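Local coordinates for protein enterotoxin SEN variant (Staphylococcus aureus, PDB 6KRY) that probably acts as a superantigenic toxin, as other staphylococcal enterotoxins do by joining MHC class II molecules to T-cell receptors, at residues A[28-33]-A[56-61]; A[49-54]-A[93-98]; A[130-135]-A[159-164]; A[152-157]-A[205-210]. All blocks are in the same frame, centred on the assembly; numbering follows the deposited sequence.

Contact 4 is the buried member of the set, close to the centre of the chain, whereas contacts 1 and 3 lie at the surface and contact 2 is partly buried. Contacts 1 and 2 share the OB-fold domain and meet through the hairpin of strands 47-55 and 60-66, where Ser61 O probably accepts a hydrogen bond from Ile53 N at 2.8 Å. Contacts 3 and 4 both use helix 146-161 of the beta-grasp domain. Chemistry differs with place: light apolar touches in contact 1, a salt bridge beside an apolar pair in contact 2, a water bridge in contact 3, and a guanidinium approached by a phenyl ring and a tyrosine hydroxyl in contact 4.

Contact 1 (A[28-33]-A[56-61]); sequences ITWQLD and SVLKTS
Val57 and Leu58 reach across to Thr29 and Trp30 at the surface of the OB-fold domain, where the turn of the 47-55/60-66 hairpin comes up against the short 3-10 segment 28-30 that leads into strand 31-37. The backbones stay well apart, with the CA atoms of Thr29 and Val57 separated by 7.6 Å, so side chains alone make the junction. Val57 comes first: its CB bond points at the partner segment and CG1 lies 4.3 Å from Thr29 CB, a modest methyl-to-carbon touch. In Leu58 the CB bond points alongside the 28-33 segment rather than at it, but the end of the side chain comes nearer, and CD1 settles 4.4 Å from Trp30 CZ3, on the six-membered part of the indole. Both hairpin residues also rest on Tyr87 of strand 86-88, whose ring in turn meets that of Trp30; Ser23 OG takes the indole NE1 in a hydrogen bond. Light contacts across the segments are thus gathered round a shared aromatic neighbour. Beyond Leu58 the chain reverses. Lys59 N donates to Ser56 O at 3.1 Å, and Lys59, with positive phi (58°), forms a G1 beta bulge with Thr60, which returns the backbone to the strand; Thr60 OG1 hydrogen-bonds Ser101 OG.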
loop_
_atom_site.group_PDB
_atom_site.type_symbol
_atom_site.label_atom_id
_atom_site.label_comp_id
_atom_site.label_asym_id
_atom_site.label_seq_id
_atom_site.Cartn_x
_atom_site.Cartn_y
_atom_site.Cartn_z
ATOM N N ILE A 28 9.102 -9.449 -1.864
ATOM C CA ILE A 28 9.382 -8.000 -1.606
ATOM C C ILE A 28 9.542 -7.229 -2.916
ATOM O O ILE A 28 9.417 -5.999 -2.886
ATOM C CB ILE A 28 10.608 -7.688 -0.712
ATOM C CG1 ILE A 28 11.832 -8.578 -0.955
ATOM C CG2 ILE A 28 10.201 -7.684 0.744
ATOM C CD1 ILE A 28 12.191 -8.784 -2.386
ATOM N N THR A 29 9.772 -7.923 -4.040
ATOM C CA THR A 29 9.984 -7.264 -5.327
ATOM C C THR A 29 8.734 -6.491 -5.788
ATOM O O THR A 29 8.864 -5.584 -6.593
ATOM C CB THR A 29 10.467 -8.241 -6.410
ATOM O OG1 THR A 29 9.517 -9.299 -6.477
ATOM C CG2 THR A 29 11.841 -8.792 -6.116
ATOM N N TRP A 30 7.544 -6.801 -5.276
ATOM C CA TRP A 30 6.345 -6.031 -5.647
ATOM C C TRP A 30 6.322 -4.632 -5.017
ATOM O O TRP A 30 5.449 -3.870 -5.373
ATOM C CB TRP A 30 5.068 -6.776 -5.224
ATOM C CG TRP A 30 4.773 -8.001 -6.013
ATOM C CD1 TRP A 30 4.834 -9.291 -5.571
ATOM C CD2 TRP A 30 4.441 -8.055 -7.408
ATOM N NE1 TRP A 30 4.521 -10.140 -6.595
ATOM C CE2 TRP A 30 4.269 -9.415 -7.729
ATOM C CE3 TRP A 30 4.241 -7.082 -8.393
ATOM C CZ2 TRP A 30 3.909 -9.830 -9.006
ATOM C CZ3 TRP A 30 3.898 -7.493 -9.662
ATOM C CH2 TRP A 30 3.740 -8.849 -9.958
ATOM N N GLN A 31 7.174 -4.352 -4.021
ATOM C CA GLN A 31 7.205 -3.086 -3.308
ATOM C C GLN A 31 8.174 -2.146 -4.024
ATOM O O GLN A 31 9.367 -2.367 -4.004
ATOM C CB GLN A 31 7.629 -3.256 -1.846
ATOM C CG GLN A 31 6.594 -4.053 -1.058
ATOM C CD GLN A 31 6.813 -4.262 0.431
ATOM O OE1 GLN A 31 6.824 -3.305 1.204
ATOM N NE2 GLN A 31 6.834 -5.520 0.866
ATOM N N LEU A 32 7.618 -1.122 -4.656
ATOM C CA LEU A 32 8.343 -0.038 -5.280
ATOM C C LEU A 32 8.661 0.991 -4.189
ATOM O O LEU A 32 7.823 1.290 -3.344
ATOM C CB LEU A 32 7.409 0.494 -6.379
ATOM C CG LEU A 32 7.945 1.501 -7.379
ATOM C CD1 LEU A 32 7.945 2.893 -6.764
ATOM C CD2 LEU A 32 9.312 1.117 -7.889
ATOM N N ASP A 33 9.913 1.451 -4.142
ATOM C CA ASP A 33 10.385 2.393 -3.132
ATOM C C ASP A 33 11.395 3.308 -3.854
ATOM O O ASP A 33 12.590 2.968 -3.957
ATOM C CB ASP A 33 10.984 1.621 -1.949
ATOM C CG ASP A 33 11.406 2.451 -0.742
ATOM O OD1 ASP A 33 11.251 3.723 -0.764
ATOM O OD2 ASP A 33 11.848 1.822 0.260
ATOM N N SER A 56 12.895 -4.910 -12.841
ATOM C CA SER A 56 13.516 -6.047 -13.464
ATOM C C SER A 56 12.513 -7.189 -13.685
ATOM O O SER A 56 12.454 -7.811 -14.755
ATOM C CB SER A 56 14.681 -6.502 -12.639
ATOM O OG SER A 56 15.579 -7.223 -13.475
ATOM N N VAL A 57 11.704 -7.475 -12.678
ATOM C CA VAL A 57 10.875 -8.674 -12.745
ATOM C C VAL A 57 9.799 -8.540 -13.827
ATOM O O VAL A 57 9.332 -9.558 -14.313
ATOM C CB VAL A 57 10.278 -9.033 -11.378
ATOM C CG1 VAL A 57 11.385 -9.453 -10.412
ATOM C CG2 VAL A 57 9.439 -7.903 -10.804
ATOM N N LEU A 58 9.390 -7.320 -14.209
ATOM C CA LEU A 58 8.356 -7.154 -15.261
ATOM C C LEU A 58 8.995 -6.641 -16.558
ATOM O O LEU A 58 8.316 -6.481 -17.536
ATOM C CB LEU A 58 7.253 -6.194 -14.782
ATOM C CG LEU A 58 6.296 -6.705 -13.687
ATOM C CD1 LEU A 58 5.111 -5.767 -13.519
ATOM C CD2 LEU A 58 5.782 -8.112 -13.974
ATOM N N LYS A 59 10.297 -6.357 -16.521
ATOM C CA LYS A 59 11.072 -5.821 -17.661
ATOM C C LYS A 59 10.467 -4.498 -18.126
ATOM O O LYS A 59 10.353 -4.285 -19.318
ATOM C CB LYS A 59 11.096 -6.799 -18.847
ATOM C CG LYS A 59 11.787 -8.132 -18.595
ATOM C CD LYS A 59 11.526 -9.137 -19.713
ATOM C CE LYS A 59 12.054 -10.525 -19.417
ATOM N NZ LYS A 59 13.435 -10.453 -18.874
ATOM N N THR A 60 10.092 -3.616 -17.183
ATOM C CA THR A 60 9.534 -2.297 -17.519
ATOM C C THR A 60 10.530 -1.216 -17.087
ATOM O O THR A 60 11.344 -1.438 -16.212
ATOM C CB THR A 60 8.150 -2.076 -16.891
ATOM O OG1 THR A 60 8.333 -2.245 -15.487
ATOM C CG2 THR A 60 7.087 -3.002 -17.444
ATOM N N SER A 61 10.431 -0.050 -17.735
ATOM C CA SER A 61 11.332 1.104 -17.573
ATOM C C SER A 61 10.588 2.378 -17.199
ATOM O O SER A 61 11.250 3.384 -16.933
ATOM C CB SER A 61 12.075 1.387 -18.854
ATOM O OG SER A 61 12.888 0.294 -19.184
#

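Contact 2 (A[49-54]-A[93-98]); sequences ILKDID and VGLTEE
This is a mixed salt-bridge and apolar contact between Lys51 and Ile49 on one side and Glu98 and Leu95 on the other, joining strand 47-55 of the OB-fold domain to the loop between strands 86-88 and 100-109. Lys51 bends at chi2 (-46°) and again at chi4, which swings its ammonium end toward the loop, and NZ donates to Glu98 OE2 at 2.9 Å. The carboxylate oxygen is met on its syn side, 24° out of plane. Its companion OE1 is hydrogen-bonded by Ser62 OG of the adjacent strand 60-66, so the two oxygens have separate partners and the group's rotation is probably restricted. Leu95 divides its methyls: CD1 lies 3.9 Å from Ile49 CD1, while CD2 sits 3.5 Å from Lys51 NZ. Leu95 and Glu98 are brought to the same front by the type I beta turn they bound. The loop lies between Cys92 and Cys102, the cysteines predicted to form the disulfide loop of staphylococcal enterotoxins, although they are not bonded in this structure.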
loop_
_atom_site.group_PDB
_atom_site.type_symbol
_atom_site.label_atom_id
_atom_site.label_comp_id
_atom_site.label_asym_id
_atom_site.label_seq_id
_atom_site.Cartn_x
_atom_site.Cartn_y
_atom_site.Cartn_z
ATOM N N ILE A 49 3.367 10.201 -15.436
ATOM C CA ILE A 49 4.258 9.213 -15.951
ATOM C C ILE A 49 5.700 9.631 -15.696
ATOM O O ILE A 49 6.116 10.757 -15.972
ATOM C CB ILE A 49 3.966 8.924 -17.438
ATOM C CG1 ILE A 49 2.563 8.320 -17.588
ATOM C CG2 ILE A 49 5.027 8.003 -18.030
ATOM C CD1 ILE A 49 2.057 8.285 -18.974
ATOM N N LEU A 50 6.449 8.673 -15.149
ATOM C CA LEU A 50 7.855 8.795 -14.800
ATOM C C LEU A 50 8.687 7.817 -15.622
ATOM O O LEU A 50 8.319 6.637 -15.757
ATOM C CB LEU A 50 8.054 8.470 -13.327
ATOM C CG LEU A 50 7.376 9.435 -12.375
ATOM C CD1 LEU A 50 6.032 8.883 -11.959
ATOM C CD2 LEU A 50 8.273 9.706 -11.193
ATOM N N LYS A 51 9.831 8.309 -16.120
ATOM C CA LYS A 51 10.769 7.526 -16.939
ATOM C C LYS A 51 11.879 6.932 -16.069
ATOM O O LYS A 51 12.102 7.376 -14.975
ATOM C CB LYS A 51 11.397 8.415 -18.010
ATOM C CG LYS A 51 10.382 9.185 -18.836
ATOM C CD LYS A 51 9.203 8.348 -19.332
ATOM C CE LYS A 51 8.208 9.169 -20.127
ATOM N NZ LYS A 51 8.590 9.222 -21.556
ATOM N N ASP A 52 12.575 5.932 -16.611
ATOM C CA ASP A 52 13.786 5.383 -15.997
ATOM C C ASP A 52 13.466 4.915 -14.578
ATOM O O ASP A 52 14.186 5.169 -13.627
ATOM C CB ASP A 52 14.943 6.392 -15.966
ATOM C CG ASP A 52 15.374 6.907 -17.334
ATOM O OD1 ASP A 52 14.845 6.403 -18.338
ATOM O OD2 ASP A 52 16.241 7.817 -17.391
ATOM N N ILE A 53 12.348 4.226 -14.450
ATOM C CA ILE A 53 12.058 3.467 -13.257
ATOM C C ILE A 53 12.099 1.991 -13.651
ATOM O O ILE A 53 11.155 1.498 -14.277
ATOM C CB ILE A 53 10.680 3.814 -12.693
ATOM C CG1 ILE A 53 10.486 5.316 -12.499
ATOM C CG2 ILE A 53 10.410 3.011 -11.422
ATOM C CD1 ILE A 53 11.213 5.871 -11.339
ATOM N N ASP A 54 13.184 1.310 -13.287
ATOM C CA ASP A 54 13.477 0.001 -13.845
ATOM C C ASP A 54 12.960 -1.052 -12.876
ATOM O O ASP A 54 13.293 -1.062 -11.696
ATOM C CB ASP A 54 14.954 -0.081 -14.232
ATOM C CG ASP A 54 15.179 0.821 -15.442
ATOM O OD1 ASP A 54 14.685 0.462 -16.547
ATOM O OD2 ASP A 54 15.721 1.929 -15.251
ATOM N N VAL A 93 -1.433 0.457 -19.067
ATOM C CA VAL A 93 -1.212 1.150 -20.307
ATOM C C VAL A 93 -0.296 2.350 -20.073
ATOM O O VAL A 93 -0.644 3.272 -19.308
ATOM C CB VAL A 93 -2.571 1.603 -20.877
ATOM C CG1 VAL A 93 -2.394 2.364 -22.172
ATOM C CG2 VAL A 93 -3.519 0.424 -21.075
ATOM N N GLY A 94 0.827 2.365 -20.789
ATOM C CA GLY A 94 1.705 3.494 -20.853
ATOM C C GLY A 94 1.823 4.042 -22.265
ATOM O O GLY A 94 0.993 3.772 -23.164
ATOM N N LEU A 95 2.863 4.849 -22.445
ATOM C CA LEU A 95 3.219 5.392 -23.738
ATOM C C LEU A 95 3.488 4.231 -24.720
ATOM O O LEU A 95 3.974 3.194 -24.347
ATOM C CB LEU A 95 4.456 6.275 -23.530
ATOM C CG LEU A 95 4.246 7.766 -23.262
ATOM C CD1 LEU A 95 2.841 8.138 -22.842
ATOM C CD2 LEU A 95 5.270 8.279 -22.268
ATOM N N THR A 96 3.165 4.432 -26.006
ATOM C CA THR A 96 3.021 3.322 -26.990
ATOM C C THR A 96 4.311 2.501 -27.159
ATOM O O THR A 96 4.279 1.285 -27.305
ATOM C CB THR A 96 2.583 3.868 -28.356
ATOM O OG1 THR A 96 1.343 4.557 -28.182
ATOM C CG2 THR A 96 2.427 2.784 -29.403
ATOM N N GLU A 97 5.454 3.176 -27.139
ATOM C CA GLU A 97 6.744 2.570 -27.428
ATOM C C GLU A 97 7.534 2.373 -26.125
ATOM O O GLU A 97 8.758 2.367 -26.126
ATOM C CB GLU A 97 7.488 3.482 -28.413
ATOM C CG GLU A 97 7.754 4.903 -27.886
ATOM C CD GLU A 97 6.567 5.767 -27.431
ATOM O OE1 GLU A 97 6.771 6.979 -27.147
ATOM O OE2 GLU A 97 5.440 5.242 -27.350
ATOM N N GLU A 98 6.840 2.278 -24.991
ATOM C CA GLU A 98 7.500 2.150 -23.711
ATOM C C GLU A 98 6.973 0.875 -23.046
ATOM O O GLU A 98 5.932 0.340 -23.451
ATOM C CB GLU A 98 7.235 3.371 -22.826
ATOM C CG GLU A 98 7.840 4.644 -23.379
ATOM C CD GLU A 98 8.101 5.760 -22.374
ATOM O OE1 GLU A 98 7.429 5.811 -21.280
ATOM O OE2 GLU A 98 8.967 6.621 -22.697
#

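Contact 3 (A[130-135]-A[159-164]); sequences IQQEGF and NLYKIY
A water bridges Glu133 and Tyr161, donating to Glu133 O at 2.6 Å and pairing with Tyr161 OH at 2.8 Å. The phenol is also approached by carbon: Gln132 CB stands 3.5 Å from Tyr161 OH, and CG is close behind it. The Gln132 side chain passes obliquely by the tyrosine, its amide plane turned 71° from the ring. Its CG lies anti to the carbonyl carbon, and a single bend at chi2 (-62°) brings the amide back over its own chain, where NE2 donates to Ile130 O at 2.7 Å. That bond is nearly straight at the hydrogen (168°) and lies in the amide plane of Gln132, although the donor stands above the plane of the accepting carbonyl. In the beta-grasp domain the helix packs across the sheet, and here its last turn, ending at Tyr161, meets 130-139, one of the two outermost strands; the Tyr161 side chain also touches Val125 on the neighbouring strand 114-127. Further along the edge strand the chemistry becomes apolar. Leu160, one residue earlier on the helix, directs CD1 to Phe135 CD2 at 4.2 Å. The same phenyl ring has a cation-pi partner in Lys156, one helical turn back. Just past Tyr161, Lys162 is the first residue to leave helical geometry, with positive phi.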
loop_
_atom_site.group_PDB
_atom_site.type_symbol
_atom_site.label_atom_id
_atom_site.label_comp_id
_atom_site.label_asym_id
_atom_site.label_seq_id
_atom_site.Cartn_x
_atom_site.Cartn_y
_atom_site.Cartn_z
ATOM N N ILE A 130 -6.610 -11.582 22.347
ATOM C CA ILE A 130 -5.385 -11.748 23.151
ATOM C C ILE A 130 -4.195 -11.012 22.484
ATOM O O ILE A 130 -3.785 -11.318 21.343
ATOM C CB ILE A 130 -5.057 -13.232 23.343
ATOM C CG1 ILE A 130 -6.109 -13.991 24.160
ATOM C CG2 ILE A 130 -3.661 -13.401 23.932
ATOM C CD1 ILE A 130 -5.836 -15.494 24.193
ATOM N N GLN A 131 -3.555 -10.110 23.243
ATOM C CA GLN A 131 -2.371 -9.393 22.778
ATOM C C GLN A 131 -1.247 -10.368 22.402
ATOM O O GLN A 131 -0.851 -11.258 23.203
ATOM C CB GLN A 131 -1.901 -8.382 23.824
ATOM C CG GLN A 131 -0.752 -7.524 23.306
ATOM C CD GLN A 131 -0.246 -6.530 24.321
ATOM O OE1 GLN A 131 -0.532 -6.642 25.514
ATOM N NE2 GLN A 131 0.521 -5.560 23.841
ATOM N N GLN A 132 -0.734 -10.189 21.177
ATOM C CA GLN A 132 0.389 -10.897 20.618
ATOM C C GLN A 132 1.651 -10.010 20.726
ATOM O O GLN A 132 1.567 -8.913 21.165
ATOM C CB GLN A 132 0.092 -11.294 19.165
ATOM C CG GLN A 132 -1.236 -12.012 18.958
ATOM C CD GLN A 132 -1.313 -13.325 19.711
ATOM O OE1 GLN A 132 -0.501 -14.216 19.475
ATOM N NE2 GLN A 132 -2.263 -13.430 20.628
ATOM N N GLU A 133 2.806 -10.557 20.346
ATOM C CA GLU A 133 4.093 -9.837 20.180
ATOM C C GLU A 133 3.805 -8.632 19.272
ATOM O O GLU A 133 3.156 -8.776 18.226
ATOM C CB GLU A 133 5.122 -10.824 19.603
ATOM C CG GLU A 133 6.580 -10.429 19.760
ATOM C CD GLU A 133 7.590 -11.045 18.779
ATOM O OE1 GLU A 133 7.306 -12.134 18.208
ATOM O OE2 GLU A 133 8.698 -10.456 18.602
ATOM N N GLY A 134 4.188 -7.428 19.698
ATOM C CA GLY A 134 4.073 -6.258 18.838
ATOM C C GLY A 134 5.264 -6.173 17.903
ATOM O O GLY A 134 6.229 -6.912 18.048
ATOM N N PHE A 135 5.234 -5.213 16.963
ATOM C CA PHE A 135 6.397 -4.926 16.144
ATOM C C PHE A 135 6.315 -3.467 15.684
ATOM O O PHE A 135 5.305 -2.813 15.900
ATOM C CB PHE A 135 6.525 -5.923 14.992
ATOM C CG PHE A 135 5.383 -5.960 14.020
ATOM C CD1 PHE A 135 5.273 -5.005 13.012
ATOM C CD2 PHE A 135 4.448 -6.972 14.090
ATOM C CE1 PHE A 135 4.254 -5.096 12.087
ATOM C CE2 PHE A 135 3.400 -7.024 13.186
ATOM C CZ PHE A 135 3.320 -6.098 12.178
ATOM N N ASN A 159 3.986 -12.800 6.731
ATOM C CA ASN A 159 5.126 -13.606 7.148
ATOM C C ASN A 159 4.780 -14.343 8.458
ATOM O O ASN A 159 5.043 -15.542 8.563
ATOM C CB ASN A 159 6.402 -12.783 7.277
ATOM C CG ASN A 159 7.553 -13.633 7.778
ATOM O OD1 ASN A 159 7.786 -13.675 8.973
ATOM N ND2 ASN A 159 8.207 -14.370 6.898
ATOM N N LEU A 160 4.170 -13.651 9.433
ATOM C CA LEU A 160 3.960 -14.195 10.793
ATOM C C LEU A 160 2.686 -15.042 10.884
ATOM O O LEU A 160 2.678 -16.004 11.663
ATOM C CB LEU A 160 3.884 -13.052 11.815
ATOM C CG LEU A 160 5.128 -12.161 11.941
ATOM C CD1 LEU A 160 4.856 -10.968 12.832
ATOM C CD2 LEU A 160 6.329 -12.939 12.449
ATOM N N TYR A 161 1.620 -14.676 10.158
ATOM C CA TYR A 161 0.302 -15.273 10.372
ATOM C C TYR A 161 -0.316 -15.922 9.119
ATOM O O TYR A 161 -1.420 -16.435 9.208
ATOM C CB TYR A 161 -0.671 -14.219 10.891
ATOM C CG TYR A 161 -0.262 -13.691 12.239
ATOM C CD1 TYR A 161 -0.457 -14.432 13.396
ATOM C CD2 TYR A 161 0.324 -12.454 12.358
ATOM C CE1 TYR A 161 -0.063 -13.950 14.639
ATOM C CE2 TYR A 161 0.703 -11.940 13.590
ATOM C CZ TYR A 161 0.530 -12.699 14.730
ATOM O OH TYR A 161 0.937 -12.191 15.925
ATOM N N LYS A 162 0.339 -15.843 7.958
ATOM C CA LYS A 162 -0.161 -16.484 6.728
ATOM C C LYS A 162 -1.585 -16.013 6.413
ATOM O O LYS A 162 -2.482 -16.815 6.047
ATOM C CB LYS A 162 -0.094 -18.012 6.863
ATOM C CG LYS A 162 1.186 -18.516 7.484
ATOM C CD LYS A 162 2.263 -18.749 6.506
ATOM C CE LYS A 162 2.108 -20.102 5.845
ATOM N NZ LYS A 162 3.363 -20.521 5.181
ATOM N N ILE A 163 -1.791 -14.697 6.530
ATOM C CA ILE A 163 -3.062 -14.073 6.298
ATOM C C ILE A 163 -3.696 -14.576 5.004
ATOM O O ILE A 163 -4.872 -14.908 5.005
ATOM C CB ILE A 163 -2.874 -12.541 6.215
ATOM C CG1 ILE A 163 -2.428 -11.968 7.549
ATOM C CG2 ILE A 163 -4.134 -11.857 5.712
ATOM C CD1 ILE A 163 -3.296 -12.362 8.679
ATOM N N TYR A 164 -2.955 -14.530 3.892
ATOM C CA TYR A 164 -3.587 -14.717 2.564
ATOM C C TYR A 164 -3.369 -16.118 1.969
ATOM O O TYR A 164 -3.939 -16.421 0.925
ATOM C CB TYR A 164 -3.099 -13.645 1.577
ATOM C CG TYR A 164 -3.591 -12.275 1.941
ATOM C CD1 TYR A 164 -4.941 -12.018 2.092
ATOM C CD2 TYR A 164 -2.713 -11.238 2.193
ATOM C CE1 TYR A 164 -5.394 -10.764 2.486
ATOM C CE2 TYR A 164 -3.150 -9.963 2.537
ATOM C CZ TYR A 164 -4.494 -9.724 2.679
ATOM O OH TYR A 164 -4.947 -8.480 3.045
HETATM O O HOH W 1 2.888 -10.197 16.060
#

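Contact 4 (A[152-157]-A[205-210]); sequences KVRFKL and QFYSDN
Arg154 extends from helix 146-161 toward Phe206 and Tyr207, and its NH2 lies 4.1 Å from both Phe206 CZ and Tyr207 OH, contacts without a bond. The arginine is stretched from CG to NE, which carries the guanidinium out to meet side chains arriving from the opposite direction. Tyr207 OH stands over one face of that flat group, with the ring plane turned 70° from it; Phe206 approaches obliquely, its plane only 39° away. The two aromatic residues start differently. Phe206 has CG between the backbone N and the carbonyl carbon (chi1 72°), Tyr207 has it beside the N alone, and the two rings overlap, inclined to one another, with Phe206 CZ 3.3 Å above the tyrosine plane near its rim. The polar ends share an acid: Asp150, one helical turn before Arg154, makes a salt bridge to NE through OD1 and a hydrogen bond to Tyr207 OH through OD2, while Arg154 NH1 is hydrogen-bonded with Tyr164 OH. Phe206 also meets Tyr190 of strand 188-191 edge-to-face. Val153 and, further along the helix, Leu157 touch strand 218-225, while Gln205 and Ser208 touch Tyr104 on strand 100-109 of the OB-fold domain.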
loop_
_atom_site.group_PDB
_atom_site.type_symbol
_atom_site.label_atom_id
_atom_site.label_comp_id
_atom_site.label_asym_id
_atom_site.label_seq_id
_atom_site.Cartn_x
_atom_site.Cartn_y
_atom_site.Cartn_z
ATOM N N LYS A 152 3.696 -2.270 4.544
ATOM C CA LYS A 152 4.743 -2.745 5.446
ATOM C C LYS A 152 4.171 -3.633 6.566
ATOM O O LYS A 152 4.712 -4.721 6.865
ATOM C CB LYS A 152 5.498 -1.548 6.010
ATOM C CG LYS A 152 6.451 -0.921 5.017
ATOM C CD LYS A 152 7.177 0.272 5.556
ATOM C CE LYS A 152 8.280 0.666 4.597
ATOM N NZ LYS A 152 8.825 2.024 4.867
ATOM N N VAL A 153 3.022 -3.250 7.120
ATOM C CA VAL A 153 2.325 -4.109 8.097
ATOM C C VAL A 153 1.856 -5.436 7.462
ATOM O O VAL A 153 2.084 -6.521 8.041
ATOM C CB VAL A 153 1.133 -3.368 8.723
ATOM C CG1 VAL A 153 0.296 -4.247 9.630
ATOM C CG2 VAL A 153 1.634 -2.205 9.538
ATOM N N ARG A 154 1.170 -5.363 6.320
ATOM C CA ARG A 154 0.605 -6.534 5.713
ATOM C C ARG A 154 1.711 -7.540 5.355
ATOM O O ARG A 154 1.518 -8.768 5.547
ATOM C CB ARG A 154 -0.266 -6.162 4.523
ATOM C CG ARG A 154 -1.590 -5.545 4.926
ATOM C CD ARG A 154 -2.530 -5.400 3.750
ATOM N NE ARG A 154 -3.589 -4.441 4.050
ATOM C CZ ARG A 154 -4.785 -4.446 3.516
ATOM N NH1 ARG A 154 -5.244 -5.523 2.895
ATOM N NH2 ARG A 154 -5.517 -3.350 3.612
ATOM N N PHE A 155 2.864 -7.041 4.890
ATOM C CA PHE A 155 3.973 -7.901 4.558
ATOM C C PHE A 155 4.390 -8.711 5.808
ATOM O O PHE A 155 4.619 -9.920 5.765
ATOM C CB PHE A 155 5.111 -7.034 4.023
ATOM C CG PHE A 155 6.214 -7.856 3.434
ATOM C CD1 PHE A 155 6.099 -8.345 2.149
ATOM C CD2 PHE A 155 7.311 -8.226 4.216
ATOM C CE1 PHE A 155 7.095 -9.160 1.630
ATOM C CE2 PHE A 155 8.332 -9.007 3.686
ATOM C CZ PHE A 155 8.203 -9.494 2.401
ATOM N N LYS A 156 4.488 -8.022 6.939
ATOM C CA LYS A 156 4.880 -8.670 8.198
ATOM C C LYS A 156 3.783 -9.623 8.687
ATOM O O LYS A 156 4.048 -10.760 9.138
ATOM C CB LYS A 156 5.175 -7.595 9.227
ATOM C CG LYS A 156 6.573 -7.024 9.148
ATOM C CD LYS A 156 7.324 -7.240 10.455
ATOM C CE LYS A 156 7.156 -8.658 10.970
ATOM N NZ LYS A 156 8.373 -9.126 11.679
ATOM N N LEU A 157 2.527 -9.232 8.532
ATOM C CA LEU A 157 1.455 -10.137 8.932
ATOM C C LEU A 157 1.448 -11.390 8.049
ATOM O O LEU A 157 1.065 -12.505 8.533
ATOM C CB LEU A 157 0.085 -9.462 8.868
ATOM C CG LEU A 157 -0.170 -8.316 9.824
ATOM C CD1 LEU A 157 -1.536 -7.693 9.556
ATOM C CD2 LEU A 157 -0.057 -8.736 11.277
ATOM N N GLN A 205 -6.675 -0.404 -6.275
ATOM C CA GLN A 205 -7.275 0.848 -6.732
ATOM C C GLN A 205 -7.697 1.759 -5.557
ATOM O O GLN A 205 -7.667 2.982 -5.694
ATOM C CB GLN A 205 -8.446 0.570 -7.688
ATOM C CG GLN A 205 -9.100 1.839 -8.206
ATOM C CD GLN A 205 -10.116 1.509 -9.273
ATOM O OE1 GLN A 205 -10.399 0.337 -9.532
ATOM N NE2 GLN A 205 -10.638 2.542 -9.924
ATOM N N PHE A 206 -8.028 1.193 -4.401
ATOM C CA PHE A 206 -8.456 2.019 -3.277
ATOM C C PHE A 206 -7.341 2.954 -2.787
ATOM O O PHE A 206 -7.650 3.976 -2.121
ATOM C CB PHE A 206 -9.016 1.189 -2.111
ATOM C CG PHE A 206 -8.036 0.380 -1.299
ATOM C CD1 PHE A 206 -7.480 -0.791 -1.803
ATOM C CD2 PHE A 206 -7.710 0.758 -0.009
ATOM C CE1 PHE A 206 -6.623 -1.569 -1.038
ATOM C CE2 PHE A 206 -6.867 -0.022 0.753
ATOM C CZ PHE A 206 -6.299 -1.161 0.241
ATOM N N TYR A 207 -6.076 2.628 -3.076
ATOM C CA TYR A 207 -4.947 3.495 -2.686
ATOM C C TYR A 207 -4.849 4.764 -3.564
ATOM O O TYR A 207 -3.965 5.607 -3.303
ATOM C CB TYR A 207 -3.641 2.705 -2.734
ATOM C CG TYR A 207 -3.481 1.642 -1.686
ATOM C CD1 TYR A 207 -3.738 1.897 -0.346
ATOM C CD2 TYR A 207 -2.946 0.408 -2.012
ATOM C CE1 TYR A 207 -3.544 0.910 0.617
ATOM C CE2 TYR A 207 -2.750 -0.583 -1.063
ATOM C CZ TYR A 207 -3.049 -0.332 0.268
ATOM O OH TYR A 207 -2.888 -1.319 1.212
ATOM N N SER A 208 -5.718 4.888 -4.598
ATOM C CA SER A 208 -5.686 5.981 -5.560
ATOM C C SER A 208 -6.037 7.318 -4.889
ATOM O O SER A 208 -5.725 8.357 -5.470
ATOM C CB SER A 208 -6.552 5.698 -6.786
ATOM O OG SER A 208 -7.913 5.769 -6.439
ATOM N N ASP A 209 -6.575 7.285 -3.657
ATOM C CA ASP A 209 -6.887 8.486 -2.910
ATOM C C ASP A 209 -5.618 9.154 -2.375
ATOM O O ASP A 209 -5.658 10.314 -1.943
ATOM C CB ASP A 209 -7.898 8.261 -1.781
ATOM C CG ASP A 209 -7.431 7.350 -0.650
ATOM O OD1 ASP A 209 -6.289 6.914 -0.699
ATOM O OD2 ASP A 209 -8.253 7.067 0.288
ATOM N N ASN A 210 -4.492 8.435 -2.407
ATOM C CA ASN A 210 -3.201 8.968 -1.992
ATOM C C ASN A 210 -3.270 9.435 -0.535
ATOM O O ASN A 210 -2.599 10.387 -0.137
ATOM C CB ASN A 210 -2.728 10.095 -2.910
ATOM C CG ASN A 210 -1.226 10.174 -2.963
ATOM O OD1 ASN A 210 -0.579 9.182 -3.294
ATOM N ND2 ASN A 210 -0.671 11.307 -2.561
#